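Local structure of alpha-n-acetylglucosaminidase family protein (Clostridium perfringens, 4A42) at residues 92-105 with 119-131. The protein probably binds carbohydrate through this family 32 carbohydrate-binding module, one part of a larger, multimodular family 89 alpha-N-acetylglucosaminidase. Numbering follows the deposited sequence.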
ATOM      1  N   ILE A  92      -1.122   7.131   2.358  1.00 14.04           N
ATOM      2  CA  ILE A  92      -1.332   6.654   1.009  1.00 14.63           C
ATOM      3  C   ILE A  92      -1.352   7.862   0.087  1.00 14.85           C
ATOM      4  O   ILE A  92      -2.058   8.839   0.353  1.00 16.17           O
ATOM      5  CB  ILE A  92      -2.671   5.903   0.902  1.00 13.88           C
ATOM      6  CG1 ILE A  92      -2.758   4.795   1.969  1.00 13.78           C
ATOM      7  CG2 ILE A  92      -2.844   5.309  -0.491  1.00 16.80           C
ATOM      8  CD1 ILE A  92      -4.033   3.968   1.860  1.00 15.65           C
ATOM      9  N   GLU A  93      -0.555   7.795  -0.974  1.00 15.53           N
ATOM     10  CA  GLU A  93      -0.467   8.856  -1.971  1.00 16.43           C
ATOM     11  C   GLU A  93      -0.775   8.266  -3.336  1.00 17.83           C
ATOM     12  O   GLU A  93      -0.480   7.109  -3.589  1.00 18.07           O
ATOM     13  CB  GLU A  93       0.942   9.442  -2.017  1.00 20.04           C
ATOM     14  CG  GLU A  93       1.374  10.245  -0.805  1.00 21.17           C
ATOM     15  CD  GLU A  93       2.865  10.515  -0.833  1.00 23.19           C
ATOM     16  OE1 GLU A  93       3.636   9.580  -0.554  1.00 22.54           O
ATOM     17  OE2 GLU A  93       3.266  11.647  -1.165  1.00 24.95           O
ATOM     18  N   ILE A  94      -1.348   9.069  -4.228  1.00 19.52           N
ATOM     19  CA  ILE A  94      -1.554   8.632  -5.604  1.00 21.82           C
ATOM     20  C   ILE A  94      -0.975   9.666  -6.559  1.00 22.54           C
ATOM     21  O   ILE A  94      -0.830  10.838  -6.197  1.00 23.06           O
ATOM     22  CB  ILE A  94      -3.046   8.385  -5.921  1.00 22.89           C
ATOM     23  CG1 ILE A  94      -3.880   9.645  -5.666  1.00 25.22           C
ATOM     24  CG2 ILE A  94      -3.566   7.197  -5.100  1.00 23.65           C
ATOM     25  CD1 ILE A  94      -5.316   9.535  -6.159  1.00 23.86           C
ATOM     26  N   SER A  95      -0.629   9.222  -7.765  1.00 23.27           N
ATOM     27  CA  SER A  95      -0.096  10.112  -8.790  1.00 23.26           C
ATOM     28  C   SER A  95      -0.449   9.609 -10.179  1.00 25.15           C
ATOM     29  O   SER A  95      -0.669   8.407 -10.382  1.00 25.90           O
ATOM     30  CB  SER A  95       1.423  10.242  -8.667  1.00 24.23           C
ATOM     31  OG  SER A  95       1.934  11.170  -9.617  1.00 25.06           O
ATOM     32  N   ASN A  96      -0.481  10.537 -11.138  1.00 25.92           N
ATOM     33  CA  ASN A  96      -0.653  10.199 -12.542  1.00 28.48           C
ATOM     34  C   ASN A  96       0.666  10.162 -13.289  1.00 31.37           C
ATOM     35  O   ASN A  96       0.883   9.311 -14.135  1.00 30.40           O
ATOM     36  CB  ASN A  96      -1.629  11.163 -13.209  1.00 30.20           C
ATOM     37  CG  ASN A  96      -3.017  10.992 -12.706  1.00 32.87           C
ATOM     38  OD1 ASN A  96      -3.398   9.914 -12.291  1.00 34.70           O
ATOM     39  ND2 ASN A  96      -3.789  12.047 -12.740  1.00 35.22           N
ATOM     40  N   ASP A  97       1.553  11.094 -12.977  1.00 33.02           N
ATOM     41  CA  ASP A  97       2.825  11.185 -13.675  1.00 34.46           C
ATOM     42  C   ASP A  97       4.018  10.636 -12.915  1.00 35.03           C
ATOM     43  O   ASP A  97       5.102  10.524 -13.453  1.00 34.52           O
ATOM     44  CB  ASP A  97       3.093  12.629 -14.108  1.00 35.69           C
ATOM     45  CG  ASP A  97       3.092  13.601 -12.947  1.00 36.98           C
ATOM     46  OD1 ASP A  97       3.119  13.161 -11.782  1.00 36.36           O
ATOM     47  OD2 ASP A  97       3.077  14.814 -13.206  1.00 37.85           O
ATOM     48  N   GLY A  98       3.802  10.298 -11.655  1.00 34.22           N
ATOM     49  CA  GLY A  98       4.852   9.771 -10.819  1.00 35.23           C
ATOM     50  C   GLY A  98       5.747  10.816 -10.194  1.00 38.47           C
ATOM     51  O   GLY A  98       6.717  10.476  -9.532  1.00 40.40           O
ATOM     52  N   THR A  99       5.434  12.089 -10.392  1.00 37.74           N
ATOM     53  CA  THR A  99       6.222  13.147  -9.817  1.00 37.80           C
ATOM     54  C   THR A  99       5.392  14.017  -8.892  1.00 33.75           C
ATOM     55  O   THR A  99       5.873  14.457  -7.887  1.00 34.26           O
ATOM     56  CB  THR A  99       6.926  14.001 -10.898  1.00 42.22           C
ATOM     57  OG1 THR A  99       6.154  15.155 -11.180  1.00 45.71           O
ATOM     58  CG2 THR A  99       7.117  13.235 -12.135  1.00 42.76           C
ATOM     59  N   GLU A 100       4.148  14.246  -9.234  1.00 30.05           N
ATOM     60  CA  GLU A 100       3.299  15.051  -8.375  1.00 27.51           C
ATOM     61  C   GLU A 100       2.318  14.153  -7.654  1.00 25.96           C
ATOM     62  O   GLU A 100       1.451  13.555  -8.266  1.00 27.04           O
ATOM     63  CB  GLU A 100       2.535  16.100  -9.174  1.00 26.92           C
ATOM     64  CG  GLU A 100       1.693  17.014  -8.309  1.00 30.80           C
ATOM     65  CD  GLU A 100       1.147  18.200  -9.055  1.00 33.04           C
ATOM     66  OE1 GLU A 100       1.864  19.192  -9.182  1.00 33.68           O
ATOM     67  OE2 GLU A 100      -0.009  18.144  -9.477  1.00 36.53           O
ATOM     68  N   TRP A 101       2.447  14.118  -6.331  1.00 24.40           N
ATOM     69  CA  TRP A 101       1.691  13.187  -5.499  1.00 23.88           C
ATOM     70  C   TRP A 101       0.585  13.843  -4.690  1.00 23.97           C
ATOM     71  O   TRP A 101       0.757  14.936  -4.149  1.00 23.90           O
ATOM     72  CB  TRP A 101       2.629  12.456  -4.539  1.00 24.64           C
ATOM     73  CG  TRP A 101       3.692  11.677  -5.242  1.00 23.51           C
ATOM     74  CD1 TRP A 101       4.912  12.137  -5.647  1.00 26.58           C
ATOM     75  CD2 TRP A 101       3.630  10.303  -5.626  1.00 22.32           C
ATOM     76  NE1 TRP A 101       5.617  11.132  -6.259  1.00 24.89           N
ATOM     77  CE2 TRP A 101       4.847   9.991  -6.270  1.00 22.78           C
ATOM     78  CE3 TRP A 101       2.665   9.297  -5.503  1.00 20.70           C
ATOM     79  CZ2 TRP A 101       5.130   8.727  -6.779  1.00 22.58           C
ATOM     80  CZ3 TRP A 101       2.944   8.029  -6.012  1.00 21.21           C
ATOM     81  CH2 TRP A 101       4.165   7.762  -6.641  1.00 22.26           C
ATOM     82  N   THR A 102      -0.538  13.142  -4.592  1.00 21.53           N
ATOM     83  CA  THR A 102      -1.637  13.542  -3.724  1.00 22.10           C
ATOM     84  C   THR A 102      -1.831  12.564  -2.561  1.00 21.93           C
ATOM     85  O   THR A 102      -2.158  11.384  -2.762  1.00 21.15           O
ATOM     86  CB  THR A 102      -2.951  13.685  -4.517  1.00 22.68           C
ATOM     87  OG1 THR A 102      -2.769  14.651  -5.565  1.00 23.76           O
ATOM     88  CG2 THR A 102      -4.084  14.141  -3.600  1.00 23.91           C
ATOM     89  N   LYS A 103      -1.643  13.060  -1.354  1.00 21.16           N
ATOM     90  CA  LYS A 103      -1.822  12.264  -0.154  1.00 20.49           C
ATOM     91  C   LYS A 103      -3.296  12.189   0.150  1.00 20.12           C
ATOM     92  O   LYS A 103      -3.898  13.158   0.523  1.00 22.10           O
ATOM     93  CB  LYS A 103      -1.031  12.856   1.030  1.00 20.00           C
ATOM     94  CG  LYS A 103      -0.916  11.943   2.254  1.00 22.65           C
ATOM     95  CD  LYS A 103       0.003  12.426   3.306  1.00 23.43           C
ATOM     96  CE  LYS A 103       1.415  12.590   2.817  1.00 26.43           C
ATOM     97  NZ  LYS A 103       2.373  13.086   3.822  1.00 25.74           N
ATOM     98  N   ILE A 104      -3.863  11.008   0.016  1.00 19.20           N
ATOM     99  CA  ILE A 104      -5.305  10.815   0.148  1.00 18.82           C
ATOM    100  C   ILE A 104      -5.713  10.195   1.479  1.00 19.43           C
ATOM    101  O   ILE A 104      -6.874  10.284   1.869  1.00 22.26           O
ATOM    102  CB  ILE A 104      -5.885   9.952  -0.994  1.00 21.50           C
ATOM    103  CG1 ILE A 104      -5.145   8.615  -1.073  1.00 21.87           C
ATOM    104  CG2 ILE A 104      -5.831  10.703  -2.332  1.00 21.43           C
ATOM    105  CD1 ILE A 104      -5.863   7.553  -1.874  1.00 22.92           C
ATOM    106  N   VAL A 105      -4.768   9.555   2.163  1.00 17.13           N
ATOM    107  CA  VAL A 105      -4.997   9.053   3.517  1.00 16.18           C
ATOM    108  C   VAL A 105      -3.770   9.403   4.335  1.00 15.73           C
ATOM    109  O   VAL A 105      -2.651   9.136   3.917  1.00 15.42           O
ATOM    110  CB  VAL A 105      -5.188   7.524   3.560  1.00 17.56           C
ATOM    111  CG1 VAL A 105      -5.312   7.048   5.011  1.00 17.83           C
ATOM    112  CG2 VAL A 105      -6.396   7.099   2.748  1.00 19.38           C
ATOM    113  N   ASN A 119      -9.491   1.676   3.563  1.00 18.77           N
ATOM    114  CA  ASN A 119      -9.854   3.058   3.235  1.00 20.64           C
ATOM    115  C   ASN A 119     -10.640   3.130   1.937  1.00 21.28           C
ATOM    116  O   ASN A 119     -10.188   2.644   0.905  1.00 23.03           O
ATOM    117  CB  ASN A 119      -8.611   3.943   3.097  1.00 21.90           C
ATOM    118  CG  ASN A 119      -7.938   4.223   4.422  1.00 22.87           C
ATOM    119  OD1 ASN A 119      -6.964   3.576   4.777  1.00 21.65           O
ATOM    120  ND2 ASN A 119      -8.465   5.184   5.162  1.00 22.38           N
ATOM    121  N   ILE A 120     -11.809   3.763   1.980  1.00 25.60           N
ATOM    122  CA  ILE A 120     -12.626   3.975   0.776  1.00 27.49           C
ATOM    123  C   ILE A 120     -12.385   5.371   0.191  1.00 26.88           C
ATOM    124  O   ILE A 120     -12.498   6.378   0.894  1.00 27.73           O
ATOM    125  CB  ILE A 120     -14.113   3.766   1.071  1.00 30.20           C
ATOM    126  CG1 ILE A 120     -14.351   2.342   1.585  1.00 30.86           C
ATOM    127  CG2 ILE A 120     -14.966   4.052  -0.166  1.00 29.40           C
ATOM    128  CD1 ILE A 120     -14.737   2.275   3.049  1.00 32.64           C
ATOM    129  N   LEU A 121     -12.051   5.429  -1.096  1.00 25.99           N
ATOM    130  CA  LEU A 121     -11.660   6.684  -1.723  1.00 28.95           C
ATOM    131  C   LEU A 121     -12.878   7.495  -2.162  1.00 30.66           C
ATOM    132  O   LEU A 121     -13.955   6.939  -2.386  1.00 31.33           O
ATOM    133  CB  LEU A 121     -10.722   6.441  -2.912  1.00 31.49           C
ATOM    134  CG  LEU A 121      -9.256   6.128  -2.609  1.00 32.63           C
ATOM    135  CD1 LEU A 121      -9.121   4.792  -1.913  1.00 32.99           C
ATOM    136  CD2 LEU A 121      -8.404   6.163  -3.878  1.00 31.37           C
ATOM    137  N   LYS A 122     -12.703   8.808  -2.271  1.00 31.58           N
ATOM    138  CA  LYS A 122     -13.754   9.671  -2.797  1.00 32.56           C
ATOM    139  C   LYS A 122     -14.156   9.170  -4.175  1.00 34.30           C
ATOM    140  O   LYS A 122     -13.357   8.546  -4.874  1.00 34.74           O
ATOM    141  CB  LYS A 122     -13.276  11.121  -2.894  1.00 33.06           C
ATOM    142  N   SER A 123     -15.391   9.451  -4.587  1.00 35.16           N
ATOM    143  CA  SER A 123     -15.838   9.038  -5.898  1.00 36.15           C
ATOM    144  C   SER A 123     -14.951   9.646  -6.972  1.00 37.69           C
ATOM    145  O   SER A 123     -14.499  10.773  -6.841  1.00 40.06           O
ATOM    146  CB  SER A 123     -17.292   9.446  -6.106  1.00 37.27           C
ATOM    147  OG  SER A 123     -17.718   9.222  -7.437  1.00 39.85           O
ATOM    148  N   GLY A 124     -14.666   8.877  -8.003  1.00 35.56           N
ATOM    149  CA  GLY A 124     -13.955   9.396  -9.156  1.00 35.41           C
ATOM    150  C   GLY A 124     -12.454   9.536  -8.998  1.00 34.62           C
ATOM    151  O   GLY A 124     -11.813  10.249  -9.771  1.00 36.17           O
ATOM    152  N   LYS A 125     -11.884   8.858  -8.006  1.00 32.41           N
ATOM    153  CA  LYS A 125     -10.440   8.889  -7.817  1.00 31.46           C
ATOM    154  C   LYS A 125      -9.769   7.988  -8.841  1.00 30.57           C
ATOM    155  O   LYS A 125     -10.212   6.871  -9.088  1.00 31.17           O
ATOM    156  CB  LYS A 125     -10.055   8.438  -6.406  1.00 30.49           C
ATOM    157  N   ILE A 126      -8.702   8.474  -9.441  1.00 31.57           N
ATOM    158  CA  ILE A 126      -7.914   7.677 -10.338  1.00 30.44           C
ATOM    159  C   ILE A 126      -6.433   7.894 -10.133  1.00 29.61           C
ATOM    160  O   ILE A 126      -6.019   8.875  -9.566  1.00 29.14           O
ATOM    161  CB  ILE A 126      -8.289   7.921 -11.842  1.00 34.72           C
ATOM    162  CG1 ILE A 126      -7.486   9.049 -12.430  1.00 37.48           C
ATOM    163  CG2 ILE A 126      -9.736   8.156 -11.991  1.00 33.47           C
ATOM    164  CD1 ILE A 126      -6.606   8.580 -13.510  1.00 40.36           C
ATOM    165  N   GLY A 127      -5.631   6.972 -10.606  1.00 28.64           N
ATOM    166  CA  GLY A 127      -4.202   7.128 -10.485  1.00 28.07           C
ATOM    167  C   GLY A 127      -3.467   6.025 -11.201  1.00 27.09           C
ATOM    168  O   GLY A 127      -3.997   4.931 -11.403  1.00 28.81           O
ATOM    169  N   ARG A 128      -2.256   6.290 -11.631  1.00 28.66           N
ATOM    170  CA  ARG A 128      -1.385   5.245 -12.094  1.00 26.74           C
ATOM    171  C   ARG A 128      -0.475   4.696 -10.978  1.00 25.68           C
ATOM    172  O   ARG A 128      -0.204   3.518 -10.926  1.00 27.05           O
ATOM    173  CB  ARG A 128      -0.549   5.707 -13.289  1.00 26.90           C
ATOM    174  CG  ARG A 128       0.506   4.738 -13.699  1.00 27.15           C
ATOM    175  CD  ARG A 128       1.147   5.064 -15.005  1.00 27.12           C
ATOM    176  NE  ARG A 128       2.381   4.324 -15.120  1.00 32.28           N
ATOM    177  CZ  ARG A 128       3.229   4.417 -16.112  1.00 34.54           C
ATOM    178  NH1 ARG A 128       2.971   5.240 -17.107  1.00 36.44           N
ATOM    179  NH2 ARG A 128       4.345   3.704 -16.116  1.00 35.51           N
ATOM    180  N   PHE A 129      -0.033   5.566 -10.081  1.00 21.93           N
ATOM    181  CA  PHE A 129       0.871   5.155  -9.008  1.00 21.64           C
ATOM    182  C   PHE A 129       0.196   5.263  -7.658  1.00 22.86           C
ATOM    183  O   PHE A 129      -0.486   6.241  -7.378  1.00 24.35           O
ATOM    184  CB  PHE A 129       2.139   6.013  -9.014  1.00 23.87           C
ATOM    185  CG  PHE A 129       2.889   5.979 -10.315  1.00 24.71           C
ATOM    186  CD1 PHE A 129       3.875   5.031 -10.545  1.00 26.36           C
ATOM    187  CD2 PHE A 129       2.608   6.894 -11.308  1.00 23.43           C
ATOM    188  CE1 PHE A 129       4.562   5.004 -11.744  1.00 26.29           C
ATOM    189  CE2 PHE A 129       3.292   6.869 -12.510  1.00 24.10           C
ATOM    190  CZ  PHE A 129       4.271   5.925 -12.724  1.00 25.12           C
ATOM    191  N   VAL A 130       0.389   4.247  -6.823  1.00 20.98           N
ATOM    192  CA  VAL A 130      -0.115   4.280  -5.463  1.00 20.84           C
ATOM    193  C   VAL A 130       1.061   4.025  -4.535  1.00 20.23           C
ATOM    194  O   VAL A 130       1.715   2.980  -4.616  1.00 19.97           O
ATOM    195  CB  VAL A 130      -1.243   3.248  -5.241  1.00 19.42           C
ATOM    196  CG1 VAL A 130      -1.951   3.505  -3.917  1.00 20.73           C
ATOM    197  CG2 VAL A 130      -2.245   3.295  -6.395  1.00 21.29           C
ATOM    198  N   ARG A 131       1.338   4.996  -3.665  1.00 17.76           N
ATOM    199  CA  ARG A 131       2.485   4.926  -2.780  1.00 17.13           C
ATOM    200  C   ARG A 131       2.054   4.867  -1.318  1.00 17.52           C
ATOM    201  O   ARG A 131       1.189   5.624  -0.876  1.00 19.23           O
ATOM    202  CB  ARG A 131       3.446   6.097  -3.021  1.00 16.84           C
ATOM    203  CG  ARG A 131       4.717   6.018  -2.168  1.00 17.78           C
ATOM    204  CD  ARG A 131       5.778   6.991  -2.651  1.00 22.61           C
ATOM    205  NE  ARG A 131       5.405   8.375  -2.399  1.00 24.32           N
ATOM    206  CZ  ARG A 131       6.094   9.420  -2.845  1.00 27.96           C
ATOM    207  NH1 ARG A 131       7.194   9.224  -3.564  1.00 29.19           N
ATOM    208  NH2 ARG A 131       5.688  10.657  -2.572  1.00 29.00           N
TER
HETATM  209  O   HOH W   1      -3.692  10.275  -9.322  1.00 31.99           O
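Glu93 and Arg131 form a hydrogen-bonded pair of the antiparallel sheet and also join through their side chains. Two backbone bonds link them, Glu93 N to Arg131 O and Arg131 N to Glu93 O. Ser95 and Phe129 pair the same way at the strand end. Ser95 O accepts from both Phe129 N and Arg128 N, each at 2.9 Å, a classic beta bulge where the chain turns a corner.

The salt bridge is side-on. Arg131 NE gives a 2.8 Å bond to Glu93 OE1, which it meets from above the carboxylate plane. Arg131 NH2 lies 3.0 Å from Glu93 OE2, on its syn side, in a straighter bond (163°). Glu93 OE1 also bonds Asn133.

The guanidinium of Arg131 stacks on the Trp101 indole, with planes 18° apart. Arg131 CZ sits 3.7 Å from the centroid of the five-membered ring of Trp101, a cation-pi contact. The bend at chi3 (69°) turns the end of the Arg131 chain aside, toward Glu93 and Trp101. On the opposite face of the indole Ser95 CB lies near the rim. Trp101 CH2 touches Phe129 CB at 3.6 Å.

On the face carrying Ile94 and Val130, Val130 CG1 meets the CG2 methyls of Ile92 and Ile94 in apolar contacts. Ile104 CD1 packs on Leu121 CD2 at 3.5 Å. Both Val105 methyls lie against the amide of Asn119, whose OD1 bonds Tyr90. A water donates to both Asn96 OD1 and Ile126 O, linking the two.

The contact thus pairs strands 90-95 and 126-134 within one sheet of the F5/8 type C beta-sandwich, and Val105 on Asn119 packs that sheet against the other. Charge pairing along the guanidinium edge and stacking on its face probably restrict the rotation of Arg131, and the carboxylate probably offsets its charge.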